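Local coordinates for ATP-dependent DNA helicase PIF1 (Candida albicans, PDB 7OTJ), which couples ATP hydrolysis to 5'-3' translocation and unwinding of DNA, and is thought to resolve G-quadruplexes and so protect nuclear and mitochondrial genome stability, at residues Glu9-Leu12 with Lys13-Ser17; Arg36-Ile39 with Lys40-Asp44; Lys187-Phe190 with Arg191-Gly194; Asn203-Asp207 with Gly208-Asp212. All blocks are in the same frame, centred on the assembly; numbering follows the deposited sequence.

Contact 1: residues Glu9-Leu12 with Lys13-Ser17; sequences EYVL and KQVLS
Lys-13 N donates to Glu-9 O at 2.8 Å, one of four successive i to i+4 backbone bonds here. Gln-14 N bonds to Tyr-10 O, Val-15 N to Val-11 O and Leu-16 N to Leu-12 O. The Val-15 bond is close to straight, with an N-H...O angle of 166°.

The side chains of Tyr-10 and Gln-14 meet on one flank of the helix. The Gln-14 chain is bent at chi2 (-64°), which folds its amide back over one face of the phenol ring. Gln-14 CG makes a CH-pi contact, 4.2 Å from the centroid of the Tyr-10 ring. Gln-14 NE2 lies over the same ring, 3.2 Å from Tyr-10 CE1. Amide and ring are not parallel; their planes are 39° apart.

The apolar flank carries two further i to i+4 pairs. Leu-12 CD1 packs on Leu-16 CG at 3.9 Å. Val-11 CG1 and Val-15 CG2 are further apart, at 4.3 Å. Both valines are buried. Val-11 faces Tyr-23 of strand 21-25 and Ile-184 and Leu-186 of strand 182-186, and Val-15 packs on Ile-38 of helix 31-45. Val-15 O accepts a bond from Gln-138 NE2.

This is one amphipathic alpha-helix, 6-16, packed on the parallel sheet of the P-loop NTPase core, just ahead of the strand that leads into the Walker A loop.

Contact 2: residues Arg36-Ile39 with Lys40-Asp44; sequences RSII and KSLRD
From Arg-36 to Arg-43 the backbone is regular alpha-helix, with i to i+4 bonds such as Leu-42 N to Ile-38 O at 2.8 Å and a weak one from Arg-43 N to Ile-39 O. The side chains pair with the same spacing.

Ile-38 and Leu-42 run alongside each other. Ile-38 CG2 touches Leu-42 CD1 at 3.6 Å. Ile-39 and Arg-43 form a similar pair one residue on. With the Ile-39 chi1 at -66°, CG1 lies beside the backbone N, which leaves CG2 anti to it. This methyl, Ile-39 CG2, lies 3.8 Å from Arg-43 CD. It also sits over one face of the Arg-43 guanidinium, 3.6 Å above the plane and toward the rim. The extended Arg-43 chain runs past the isoleucine and on to Val-50 and Val-52 of strand 50-54. On the polar flank, Ser-41 OG adds a weak bond to Ser-37 O at 3.4 Å. The Arg-36 guanidinium is engaged elsewhere, NH2 bonding to Asn-62 O.

Ile-39 and Leu-42 face strands 50-54 and 103-107, while Ile-38 meets helix 6-16. This is the helix that follows the Walker A loop in P-loop NTPases, here residues 31-45.

Contact 3: residues Lys187-Phe190 with Arg191-Gly194; sequences KEIF and RQKG. With ADP (adenosine-5'-diphosphate), chain E; ALF (tetrafluoroaluminate ion), chain F.
This loop follows strand 182-186 and lines the nucleotide site. Its Phe-Arg pair is consistent with motif IV of superfamily 1 helicases. Phe-190 to Lys-193 form a type I beta turn, closed by Lys-193 N bonding to Phe-190 O at 3.2 Å.

The Phe-190 ring lies against the ADP base. Adenine C6 sits 3.4 Å above the ring plane, over its centre. Glu-188 CG lies on the opposite face, toward the rim. Glu-188 then extends to a salt bridge, Glu-188 OE1 to Lys-193 NZ at 2.7 Å, which uses the anti lone pair of the oxygen. The bridge links the residue two before Phe-190 to the last residue of the turn.

The Arg-191 side chain reaches the phosphate end of the nucleotide. A bend at chi3 (-63°) turns its guanidinium edge-on to the tetrafluoroaluminate, with the aluminium in the guanidinium plane. Arg-191 NH1 bonds to fluoride F2 at 2.7 Å, and Arg-191 NH2 to F4 at 2.7 Å. A weak bond joins Arg-191 NH2 to ADP O3B. Thr-459 OG1 and Ser-481 O hold the same guanidinium from the second helicase domain. Gln-192 NE2 bonds to Ala-483 O there, while its OE1 lies beside Ile-189 CG2.

Aluminium is bound by ADP O3B at 2.2 Å and, on the opposite side, by a water at 2.4 Å. This in-line geometry resembles the transition state of phosphoryl transfer. Arg-191 would thus be placed to steady charge building on the gamma-phosphate as ATP is split.

Contact 4: residues Asn203-Asp207 with Gly208-Asp212; sequences NNLRD and GNVPD
Leu-205 and Val-210 are brought together by their first torsions. Leu-205 has CG beside its backbone N (chi1 -55°), and Val-210 has CG1 anti to its own N (chi1 178°), which leaves CG2 beside the backbone N, against the leucine. Leu-205 CD2 and Val-210 CG2 meet at 3.6 Å. The buried leucine also touches Tyr-477 and Leu-480 of helix 475-481, and Phe-218 of helix 212-219.

The chain turns between the two residues. Gly-208 N donates to Leu-205 O at 3.2 Å, an i to i+3 bond with the donor well above the carbonyl plane. Gly-208 has a positive phi of 97°, a backbone conformation that glycine adopts readily. Residues between Asn-204 and Asp-212 link helices 196-204 and 212-219, and Pro-211 is the N-cap residue of the second helix.

Asn-204 packs across Pro-211. Asn-204 CB is 3.9 Å from Pro-211 CD, and Asn-204 ND2 bonds to Thr-214 OG1 in the next helix. Near the surface the Asp-207 carboxylate and Asn-209 amide planes are 79° apart, Asp-207 OD2 lying 3.4 Å from Asn-209 ND2. Arg-206 leaves on another side, to a salt bridge with Asp-144.

How the contacts relate
All four contacts belong to the PIF1-like helicase region and follow one another along the chain. Contacts 1 and 2 lie on neighbouring helices, 6-16 and 31-45, with centres 11 Å apart. They touch through Val-15 CG1 and Ile-38 CG2 at 3.5 Å, and through Leu-16 CD2 and Leu-42 CD2 at 3.6 Å. Contact 3 touches the nucleotide directly, through Phe-190 and Arg-191. It touches contact 4 where Ile-189 CD1 meets Asn-203 OD1 at 3.7 Å. The other pairs do not touch. The Arg-36 side chain of contact 2 comes to about 5 Å from ADP, and the Arg-206 side chain of contact 4 to about 7 Å from tetrafluoroaluminate, at the nearest atoms.

Contact 1: residues Glu9-Leu12 with Lys13-Ser17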
loop_
_atom_site.group_PDB
_atom_site.type_symbol
_atom_site.label_atom_id
_atom_site.label_comp_id
_atom_site.label_asym_id
_atom_site.label_seq_id
_atom_site.Cartn_x
_atom_site.Cartn_y
_atom_site.Cartn_z
ATOM N N GLU A 9 4.309 16.921 16.693
ATOM C CA GLU A 9 3.384 17.190 17.790
ATOM C C GLU A 9 2.376 18.270 17.414
ATOM O O GLU A 9 1.201 18.192 17.796
ATOM C CB GLU A 9 4.155 17.603 19.046
ATOM C CG GLU A 9 4.910 16.472 19.744
ATOM C CD GLU A 9 3.988 15.521 20.483
ATOM O OE1 GLU A 9 2.821 15.895 20.735
ATOM O OE2 GLU A 9 4.427 14.398 20.814
ATOM N N TYR A 10 2.812 19.287 16.665
ATOM C CA TYR A 10 1.903 20.370 16.300
ATOM C C TYR A 10 0.782 19.875 15.394
ATOM O O TYR A 10 -0.378 20.266 15.565
ATOM C CB TYR A 10 2.678 21.504 15.631
ATOM C CG TYR A 10 1.805 22.634 15.136
ATOM C CD1 TYR A 10 1.360 23.627 16.002
ATOM C CD2 TYR A 10 1.427 22.709 13.802
ATOM C CE1 TYR A 10 0.565 24.660 15.551
ATOM C CE2 TYR A 10 0.630 23.738 13.345
ATOM C CZ TYR A 10 0.200 24.710 14.222
ATOM O OH TYR A 10 -0.595 25.736 13.763
ATOM N N VAL A 11 1.111 19.012 14.431
ATOM C CA VAL A 11 0.094 18.399 13.577
ATOM C C VAL A 11 -0.872 17.579 14.419
ATOM O O VAL A 11 -2.096 17.705 14.295
ATOM C CB VAL A 11 0.759 17.538 12.486
ATOM C CG1 VAL A 11 -0.289 16.916 11.565
ATOM C CG2 VAL A 11 1.777 18.352 11.701
ATOM N N LEU A 12 -0.330 16.700 15.267
ATOM C CA LEU A 12 -1.167 15.906 16.159
ATOM C C LEU A 12 -2.099 16.789 16.977
ATOM O O LEU A 12 -3.283 16.470 17.140
ATOM C CB LEU A 12 -0.281 15.064 17.076
ATOM C CG LEU A 12 -0.984 14.305 18.200
ATOM C CD1 LEU A 12 -1.927 13.258 17.633
ATOM C CD2 LEU A 12 0.032 13.663 19.117
ATOM N N LYS A 13 -1.585 17.920 17.474
ATOM C CA LYS A 13 -2.406 18.861 18.235
ATOM C C LYS A 13 -3.573 19.378 17.405
ATOM O O LYS A 13 -4.702 19.474 17.899
ATOM C CB LYS A 13 -1.543 20.025 18.720
ATOM C CG LYS A 13 -2.307 21.158 19.398
ATOM C CD LYS A 13 -1.374 22.323 19.725
ATOM C CE LYS A 13 -2.128 23.534 20.256
ATOM N NZ LYS A 13 -2.771 23.257 21.568
ATOM N N GLN A 14 -3.317 19.720 16.140
ATOM C CA GLN A 14 -4.382 20.227 15.283
ATOM C C GLN A 14 -5.415 19.149 14.991
ATOM O O GLN A 14 -6.623 19.410 15.038
ATOM C CB GLN A 14 -3.791 20.762 13.979
ATOM C CG GLN A 14 -2.721 21.816 14.172
ATOM C CD GLN A 14 -3.267 23.064 14.817
ATOM O OE1 GLN A 14 -4.385 23.486 14.524
ATOM N NE2 GLN A 14 -2.486 23.659 15.710
ATOM N N VAL A 15 -4.960 17.930 14.697
ATOM C CA VAL A 15 -5.892 16.850 14.391
ATOM C C VAL A 15 -6.801 16.576 15.583
ATOM O O VAL A 15 -8.014 16.401 15.425
ATOM C CB VAL A 15 -5.130 15.590 13.948
ATOM C CG1 VAL A 15 -6.094 14.442 13.713
ATOM C CG2 VAL A 15 -4.327 15.884 12.682
ATOM N N LEU A 16 -6.236 16.553 16.792
ATOM C CA LEU A 16 -7.039 16.301 17.983
ATOM C C LEU A 16 -7.993 17.443 18.308
ATOM O O LEU A 16 -8.900 17.254 19.125
ATOM C CB LEU A 16 -6.129 16.039 19.186
ATOM C CG LEU A 16 -5.220 14.807 19.114
ATOM C CD1 LEU A 16 -4.402 14.681 20.389
ATOM C CD2 LEU A 16 -6.014 13.535 18.855
ATOM N N SER A 17 -7.823 18.612 17.689
ATOM C CA SER A 17 -8.742 19.723 17.891
ATOM C C SER A 17 -9.984 19.625 17.011
ATOM O O SER A 17 -10.888 20.453 17.156
ATOM C CB SER A 17 -8.032 21.046 17.618
ATOM O OG SER A 17 -7.816 21.204 16.223
#

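Contact 2: residues Arg36-Ile39 with Lys40-Asp44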
loop_
_atom_site.group_PDB
_atom_site.type_symbol
_atom_site.label_atom_id
_atom_site.label_comp_id
_atom_site.label_asym_id
_atom_site.label_seq_id
_atom_site.Cartn_x
_atom_site.Cartn_y
_atom_site.Cartn_z
ATOM N N ARG A 36 0.213 7.068 12.905
ATOM C CA ARG A 36 -0.089 6.005 13.857
ATOM C C ARG A 36 -0.322 6.558 15.254
ATOM O O ARG A 36 -1.140 6.016 16.006
ATOM C CB ARG A 36 1.039 4.977 13.892
ATOM C CG ARG A 36 1.293 4.271 12.581
ATOM C CD ARG A 36 2.214 3.094 12.803
ATOM N NE ARG A 36 2.770 2.595 11.554
ATOM C CZ ARG A 36 3.908 3.019 11.023
ATOM N NH1 ARG A 36 4.638 3.954 11.609
ATOM N NH2 ARG A 36 4.325 2.490 9.876
ATOM N N SER A 37 0.373 7.639 15.614
ATOM C CA SER A 37 0.096 8.287 16.890
ATOM C C SER A 37 -1.253 8.992 16.860
ATOM O O SER A 37 -1.994 8.965 17.848
ATOM C CB SER A 37 1.204 9.277 17.234
ATOM O OG SER A 37 2.391 8.593 17.584
ATOM N N ILE A 38 -1.570 9.653 15.745
ATOM C CA ILE A 38 -2.892 10.252 15.577
ATOM C C ILE A 38 -3.979 9.210 15.807
ATOM O O ILE A 38 -4.967 9.460 16.506
ATOM C CB ILE A 38 -3.013 10.896 14.185
ATOM C CG1 ILE A 38 -2.043 12.072 14.056
ATOM C CG2 ILE A 38 -4.441 11.344 13.946
ATOM C CD1 ILE A 38 -1.972 12.651 12.660
ATOM N N ILE A 39 -3.818 8.030 15.195
ATOM C CA ILE A 39 -4.806 6.957 15.321
ATOM C C ILE A 39 -4.985 6.554 16.782
ATOM O O ILE A 39 -6.112 6.468 17.289
ATOM C CB ILE A 39 -4.401 5.757 14.444
ATOM C CG1 ILE A 39 -4.454 6.137 12.964
ATOM C CG2 ILE A 39 -5.283 4.550 14.713
ATOM C CD1 ILE A 39 -3.758 5.148 12.061
ATOM N N LYS A 40 -3.878 6.283 17.476
ATOM C CA LYS A 40 -3.947 5.858 18.871
ATOM C C LYS A 40 -4.675 6.887 19.731
ATOM O O LYS A 40 -5.557 6.539 20.527
ATOM C CB LYS A 40 -2.537 5.609 19.401
ATOM C CG LYS A 40 -2.476 4.801 20.673
ATOM C CD LYS A 40 -1.041 4.613 21.113
ATOM C CE LYS A 40 -0.958 3.652 22.279
ATOM N NZ LYS A 40 -1.369 2.283 21.866
ATOM N N SER A 41 -4.319 8.166 19.580
ATOM C CA SER A 41 -4.955 9.218 20.370
ATOM C C SER A 41 -6.424 9.379 19.992
ATOM O O SER A 41 -7.297 9.422 20.867
ATOM C CB SER A 41 -4.211 10.541 20.185
ATOM O OG SER A 41 -2.926 10.502 20.781
ATOM N N LEU A 42 -6.714 9.476 18.693
ATOM C CA LEU A 42 -8.093 9.639 18.250
ATOM C C LEU A 42 -8.978 8.467 18.655
ATOM O O LEU A 42 -10.197 8.635 18.746
ATOM C CB LEU A 42 -8.144 9.838 16.733
ATOM C CG LEU A 42 -7.822 11.236 16.193
ATOM C CD1 LEU A 42 -8.000 11.282 14.688
ATOM C CD2 LEU A 42 -8.715 12.265 16.847
ATOM N N ARG A 43 -8.402 7.299 18.943
ATOM C CA ARG A 43 -9.206 6.128 19.273
ATOM C C ARG A 43 -9.485 5.996 20.763
ATOM O O ARG A 43 -10.468 5.343 21.134
ATOM C CB ARG A 43 -8.533 4.852 18.755
ATOM C CG ARG A 43 -8.793 4.624 17.284
ATOM C CD ARG A 43 -8.261 3.303 16.788
ATOM N NE ARG A 43 -8.768 3.026 15.449
ATOM C CZ ARG A 43 -8.368 2.020 14.686
ATOM N NH1 ARG A 43 -7.417 1.187 15.083
ATOM N NH2 ARG A 43 -8.934 1.847 13.494
ATOM N N ASP A 44 -8.634 6.564 21.622
ATOM C CA ASP A 44 -9.025 6.787 23.010
ATOM C C ASP A 44 -10.337 7.562 23.086
ATOM O O ASP A 44 -11.187 7.284 23.939
ATOM C CB ASP A 44 -7.920 7.542 23.755
ATOM C CG ASP A 44 -6.692 6.688 24.008
ATOM O OD1 ASP A 44 -6.841 5.457 24.159
ATOM O OD2 ASP A 44 -5.577 7.249 24.065
#

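Contact 3: residues Lys187-Phe190 with Arg191-Gly194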
loop_
_atom_site.group_PDB
_atom_site.type_symbol
_atom_site.label_atom_id
_atom_site.label_comp_id
_atom_site.label_asym_id
_atom_site.label_seq_id
_atom_site.Cartn_x
_atom_site.Cartn_y
_atom_site.Cartn_z
ATOM N N LYS A 187 8.978 19.215 7.673
ATOM C CA LYS A 187 10.179 19.592 6.937
ATOM C C LYS A 187 11.402 18.733 7.220
ATOM O O LYS A 187 12.312 18.710 6.385
ATOM C CB LYS A 187 10.542 21.061 7.212
ATOM C CG LYS A 187 9.676 22.072 6.465
ATOM C CD LYS A 187 9.243 23.209 7.384
ATOM C CE LYS A 187 10.439 23.918 8.007
ATOM N NZ LYS A 187 10.027 25.058 8.875
ATOM N N GLU A 188 11.458 18.023 8.345
ATOM C CA GLU A 188 12.648 17.269 8.724
ATOM C C GLU A 188 12.567 15.844 8.183
ATOM O O GLU A 188 11.662 15.084 8.548
ATOM C CB GLU A 188 12.804 17.258 10.244
ATOM C CG GLU A 188 13.973 16.433 10.749
ATOM C CD GLU A 188 14.012 16.350 12.265
ATOM O OE1 GLU A 188 15.071 15.972 12.811
ATOM O OE2 GLU A 188 12.986 16.659 12.910
ATOM N N ILE A 189 13.542 15.467 7.359
ATOM C CA ILE A 189 13.576 14.148 6.734
ATOM C C ILE A 189 14.317 13.193 7.664
ATOM O O ILE A 189 15.455 13.460 8.059
ATOM C CB ILE A 189 14.236 14.215 5.349
ATOM C CG1 ILE A 189 13.299 14.907 4.360
ATOM C CG2 ILE A 189 14.624 12.827 4.841
ATOM C CD1 ILE A 189 13.887 15.095 2.994
ATOM N N PHE A 190 13.651 12.102 8.049
ATOM C CA PHE A 190 14.201 11.103 8.958
ATOM C C PHE A 190 14.788 9.891 8.247
ATOM O O PHE A 190 15.788 9.336 8.714
ATOM C CB PHE A 190 13.123 10.624 9.940
ATOM C CG PHE A 190 12.676 11.676 10.923
ATOM C CD1 PHE A 190 13.483 12.039 11.989
ATOM C CD2 PHE A 190 11.441 12.289 10.788
ATOM C CE1 PHE A 190 13.076 13.005 12.893
ATOM C CE2 PHE A 190 11.024 13.252 11.691
ATOM C CZ PHE A 190 11.842 13.611 12.743
ATOM N N ARG A 191 14.169 9.440 7.149
ATOM C CA ARG A 191 14.572 8.175 6.535
ATOM C C ARG A 191 16.038 8.186 6.096
ATOM O O ARG A 191 16.752 7.190 6.270
ATOM C CB ARG A 191 13.658 7.843 5.354
ATOM C CG ARG A 191 13.999 6.522 4.689
ATOM C CD ARG A 191 13.023 6.159 3.584
ATOM N NE ARG A 191 11.659 5.960 4.070
ATOM C CZ ARG A 191 10.589 6.561 3.566
ATOM N NH1 ARG A 191 10.684 7.415 2.561
ATOM N NH2 ARG A 191 9.392 6.288 4.073
ATOM N N GLN A 192 16.506 9.289 5.515
ATOM C CA GLN A 192 17.890 9.392 5.064
ATOM C C GLN A 192 18.695 10.386 5.901
ATOM O O GLN A 192 19.702 10.925 5.431
ATOM C CB GLN A 192 17.944 9.774 3.581
ATOM C CG GLN A 192 17.157 8.857 2.639
ATOM C CD GLN A 192 15.680 9.223 2.530
ATOM O OE1 GLN A 192 15.226 10.196 3.128
ATOM N NE2 GLN A 192 14.929 8.442 1.763
ATOM N N LYS A 193 18.294 10.595 7.162
ATOM C CA LYS A 193 18.815 11.712 7.950
ATOM C C LYS A 193 20.335 11.683 8.067
ATOM O O LYS A 193 20.967 12.736 8.215
ATOM C CB LYS A 193 18.184 11.712 9.342
ATOM C CG LYS A 193 18.475 12.966 10.158
ATOM C CD LYS A 193 17.673 12.981 11.448
ATOM C CE LYS A 193 17.815 14.310 12.171
ATOM N NZ LYS A 193 17.324 15.442 11.337
ATOM N N GLY A 194 20.942 10.499 7.979
ATOM C CA GLY A 194 22.378 10.395 8.177
ATOM C C GLY A 194 23.209 10.990 7.057
ATOM O O GLY A 194 24.392 11.275 7.261
HETATM P PB ADP E . 6.670 9.231 5.507
HETATM O O1B ADP E . 6.566 10.744 5.497
HETATM O O2B ADP E . 5.373 8.497 5.772
HETATM O O3B ADP E . 7.488 8.664 4.375
HETATM P PA ADP E . 7.557 7.484 7.580
HETATM O O1A ADP E . 6.519 7.609 8.666
HETATM O O2A ADP E . 7.525 6.310 6.635
HETATM O O3A ADP E . 7.591 8.891 6.786
HETATM O "O5'" ADP E . 9.018 7.520 8.243
HETATM C "C5'" ADP E . 10.130 6.968 7.549
HETATM C "C4'" ADP E . 11.192 6.591 8.564
HETATM O "O4'" ADP E . 11.460 7.707 9.412
HETATM C "C3'" ADP E . 10.697 5.460 9.447
HETATM O "O3'" ADP E . 11.636 4.385 9.382
HETATM C "C2'" ADP E . 10.662 6.016 10.855
HETATM O "O2'" ADP E . 11.211 5.078 11.785
HETATM C "C1'" ADP E . 11.503 7.279 10.774
HETATM N N9 ADP E . 10.932 8.341 11.628
HETATM C C8 ADP E . 9.735 8.926 11.450
HETATM N N7 ADP E . 9.510 9.866 12.403
HETATM C C5 ADP E . 10.581 9.883 13.215
HETATM C C6 ADP E . 10.999 10.638 14.420
HETATM N N6 ADP E . 10.195 11.584 14.965
HETATM N N1 ADP E . 12.204 10.344 14.960
HETATM C C2 ADP E . 13.008 9.405 14.425
HETATM N N3 ADP E . 12.694 8.687 13.335
HETATM C C4 ADP E . 11.517 8.874 12.698
HETATM AL AL ALF F . 6.614 8.196 2.380
HETATM F F1 ALF F . 4.929 7.870 2.857
HETATM F F2 ALF F . 8.309 8.510 1.910
HETATM F F3 ALF F . 6.172 9.914 2.173
HETATM F F4 ALF F . 7.089 6.497 2.660
HETATM O O HOH W 1 5.646 7.698 0.215
#

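Contact 4: residues Asn203-Asp207 with Gly208-Asp212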
loop_
_atom_site.group_PDB
_atom_site.type_symbol
_atom_site.label_atom_id
_atom_site.label_comp_id
_atom_site.label_asym_id
_atom_site.label_seq_id
_atom_site.Cartn_x
_atom_site.Cartn_y
_atom_site.Cartn_z
ATOM N N ASN A 203 15.695 15.570 -2.785
ATOM C CA ASN A 203 14.848 16.758 -2.889
ATOM C C ASN A 203 14.873 17.351 -4.292
ATOM O O ASN A 203 13.860 17.883 -4.763
ATOM C CB ASN A 203 15.253 17.803 -1.853
ATOM C CG ASN A 203 14.723 17.475 -0.481
ATOM O OD1 ASN A 203 13.802 16.660 -0.333
ATOM N ND2 ASN A 203 15.301 18.098 0.535
ATOM N N ASN A 204 16.024 17.280 -4.967
ATOM C CA ASN A 204 16.142 17.837 -6.311
ATOM C C ASN A 204 15.215 17.135 -7.295
ATOM O O ASN A 204 14.825 17.726 -8.309
ATOM C CB ASN A 204 17.594 17.738 -6.799
ATOM C CG ASN A 204 18.525 18.735 -6.116
ATOM O OD1 ASN A 204 18.098 19.795 -5.666
ATOM N ND2 ASN A 204 19.812 18.397 -6.055
ATOM N N LEU A 205 14.877 15.869 -7.036
ATOM C CA LEU A 205 14.017 15.123 -7.948
ATOM C C LEU A 205 12.568 15.600 -7.923
ATOM O O LEU A 205 11.822 15.318 -8.869
ATOM C CB LEU A 205 14.077 13.633 -7.612
ATOM C CG LEU A 205 15.468 12.991 -7.584
ATOM C CD1 LEU A 205 15.351 11.534 -7.168
ATOM C CD2 LEU A 205 16.215 13.123 -8.926
ATOM N N ARG A 206 12.169 16.343 -6.885
ATOM C CA ARG A 206 10.753 16.619 -6.643
ATOM C C ARG A 206 10.126 17.419 -7.782
ATOM O O ARG A 206 9.080 17.035 -8.316
ATOM C CB ARG A 206 10.595 17.337 -5.303
ATOM C CG ARG A 206 11.001 16.466 -4.120
ATOM C CD ARG A 206 10.995 17.224 -2.804
ATOM N NE ARG A 206 9.664 17.667 -2.398
ATOM C CZ ARG A 206 8.731 16.878 -1.881
ATOM N NH1 ARG A 206 8.905 15.570 -1.786
ATOM N NH2 ARG A 206 7.594 17.415 -1.447
ATOM N N ASP A 207 10.736 18.545 -8.155
ATOM C CA ASP A 207 10.187 19.384 -9.218
ATOM C C ASP A 207 10.525 18.893 -10.621
ATOM O O ASP A 207 10.061 19.501 -11.593
ATOM C CB ASP A 207 10.654 20.835 -9.063
ATOM C CG ASP A 207 12.148 20.953 -8.911
ATOM O OD1 ASP A 207 12.738 20.136 -8.171
ATOM O OD2 ASP A 207 12.740 21.864 -9.526
ATOM N N GLY A 208 11.338 17.844 -10.763
ATOM C CA GLY A 208 11.669 17.298 -12.056
ATOM C C GLY A 208 12.987 17.783 -12.632
ATOM O O GLY A 208 13.589 17.076 -13.446
ATOM N N ASN A 209 13.440 18.977 -12.250
ATOM C CA ASN A 209 14.732 19.485 -12.702
ATOM C C ASN A 209 15.850 18.840 -11.888
ATOM O O ASN A 209 15.911 19.004 -10.665
ATOM C CB ASN A 209 14.782 21.007 -12.584
ATOM C CG ASN A 209 13.629 21.686 -13.302
ATOM O OD1 ASN A 209 13.143 21.201 -14.324
ATOM N ND2 ASN A 209 13.183 22.816 -12.764
ATOM N N VAL A 210 16.737 18.120 -12.565
ATOM C CA VAL A 210 17.798 17.362 -11.904
ATOM C C VAL A 210 19.159 17.911 -12.317
ATOM O O VAL A 210 19.542 17.793 -13.490
ATOM C CB VAL A 210 17.689 15.866 -12.233
ATOM C CG1 VAL A 210 18.830 15.093 -11.584
ATOM C CG2 VAL A 210 16.330 15.322 -11.800
ATOM N N PRO A 211 19.917 18.513 -11.400
ATOM C CA PRO A 211 21.242 19.035 -11.760
ATOM C C PRO A 211 22.189 17.912 -12.157
ATOM O O PRO A 211 21.973 16.740 -11.836
ATOM C CB PRO A 211 21.718 19.733 -10.478
ATOM C CG PRO A 211 20.495 19.922 -9.652
ATOM C CD PRO A 211 19.572 18.796 -9.997
ATOM N N ASP A 212 23.257 18.291 -12.869
ATOM C CA ASP A 212 24.237 17.311 -13.333
ATOM C C ASP A 212 24.826 16.519 -12.171
ATOM O O ASP A 212 24.930 15.288 -12.235
ATOM C CB ASP A 212 25.351 18.005 -14.128
ATOM C CG ASP A 212 24.830 18.729 -15.352
ATOM O OD1 ASP A 212 23.613 18.637 -15.620
ATOM O OD2 ASP A 212 25.627 19.396 -16.040
#